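Local coordinates for prevent host death protein (Enterobacteria phage P1, PDB 3HS2), which neutralises the toxin Doc, blocking its phosphorylation of host EF-Tu, and as a homodimer acts as a DNA-binding transcriptional repressor, at the interface of chains A and B. Residues are numbered along the deposited sequence; one frame, centred on the assembly and turned at random. Chains: chain A/B, Prevent host death protein.

The interface of chains A and B. Residues chain A 40-41; chain B 27, 35-37.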
# COMPACT_ATOMS: atom_id res chain seq x y z
N SER A 40 -1.59 -2.99 -9.55
CA SER A 40 -1.18 -3.26 -10.92
C SER A 40 0.33 -3.44 -10.96
O SER A 40 1.08 -2.69 -10.32
CB SER A 40 -1.59 -2.14 -11.86
OG SER A 40 -0.52 -1.25 -12.11
N LYS A 41 0.78 -4.44 -11.71
CA LYS A 41 2.20 -4.74 -11.81
C LYS A 41 2.98 -3.54 -12.35
O LYS A 41 4.08 -3.26 -11.89
CB LYS A 41 2.42 -5.96 -12.71
CG LYS A 41 3.88 -6.37 -12.83
CD LYS A 41 4.09 -7.24 -14.05
CE LYS A 41 5.55 -7.64 -14.20
NZ LYS A 41 5.79 -8.45 -15.42
N GLU B 27 2.96 -12.40 -9.05
CA GLU B 27 2.27 -11.83 -10.19
C GLU B 27 1.06 -12.66 -10.59
O GLU B 27 1.15 -13.88 -10.71
CB GLU B 27 3.21 -11.71 -11.39
CG GLU B 27 2.51 -11.23 -12.65
CD GLU B 27 3.47 -11.00 -13.80
OE1 GLU B 27 4.47 -11.74 -13.91
OE2 GLU B 27 3.22 -10.08 -14.61
N PRO B 35 -1.44 -7.43 -16.01
CA PRO B 35 -1.10 -8.24 -14.84
C PRO B 35 -1.13 -7.43 -13.54
O PRO B 35 -0.80 -6.25 -13.52
CB PRO B 35 0.32 -8.72 -15.14
CG PRO B 35 0.86 -7.75 -16.12
CD PRO B 35 -0.29 -7.19 -16.89
N ALA B 36 -1.54 -8.09 -12.46
CA ALA B 36 -1.52 -7.48 -11.14
C ALA B 36 -0.40 -8.10 -10.32
O ALA B 36 0.16 -9.13 -10.70
CB ALA B 36 -2.86 -7.67 -10.45
N VAL B 37 -0.06 -7.47 -9.21
CA VAL B 37 0.93 -8.03 -8.31
C VAL B 37 0.43 -7.97 -6.87
O VAL B 37 -0.27 -7.03 -6.48
CB VAL B 37 2.28 -7.30 -8.42
CG1 VAL B 37 2.23 -5.97 -7.71
CG2 VAL B 37 3.39 -8.16 -7.84
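A:Lys41 reaches across the homodimer interface to B:Pro35 and B:Glu27, a compact example of a strand pairing that ends where a helix begins. Strand 36-40 of chain A runs antiparallel to strand 33-40 of chain B, with A:Ser40 bridged to B:Ala36. One residue on, at the start of helix 41-55, the backbone N of A:Lys41 donates a nearly straight hydrogen bond to the O of B:Pro35 (3.0 Å, 166° at the hydrogen), tilted from the carbonyl plane. This first N-H has no acceptor within its own helix; the partner's carbonyl takes it, which helps join the two chains.

From this first residue of the helix the side chain runs on towards B:Glu27. CB of A:Lys41 lies 3.3 Å from the same B:Pro35 O. CG of A:Lys41, anti to the backbone N (chi1 -178°), directs an extended chain past the proline and is 4.2 Å from OE2 of B:Glu27. CD of A:Lys41 touches the CB-CG edge of the B:Pro35 ring, 3.9 Å from CG, and also comes 3.8 Å from the carboxylate carbon CD of B:Glu27. CE of A:Lys41 follows at 3.4 Å from B:Glu27 OE2. The two long side chains meet at a slant, the lysine's methylenes lying along the proline edge and beside the carboxylate. B:Glu27 comes from the neighbouring strand 26-30 and is itself extended, which brings its carboxylate up to the lysine. Within a salt bridge, the ammonium NZ of A:Lys41 donates a hydrogen bond to OE2 of B:Glu27 at 3.1 Å, from above the carboxylate plane, 38° out of it.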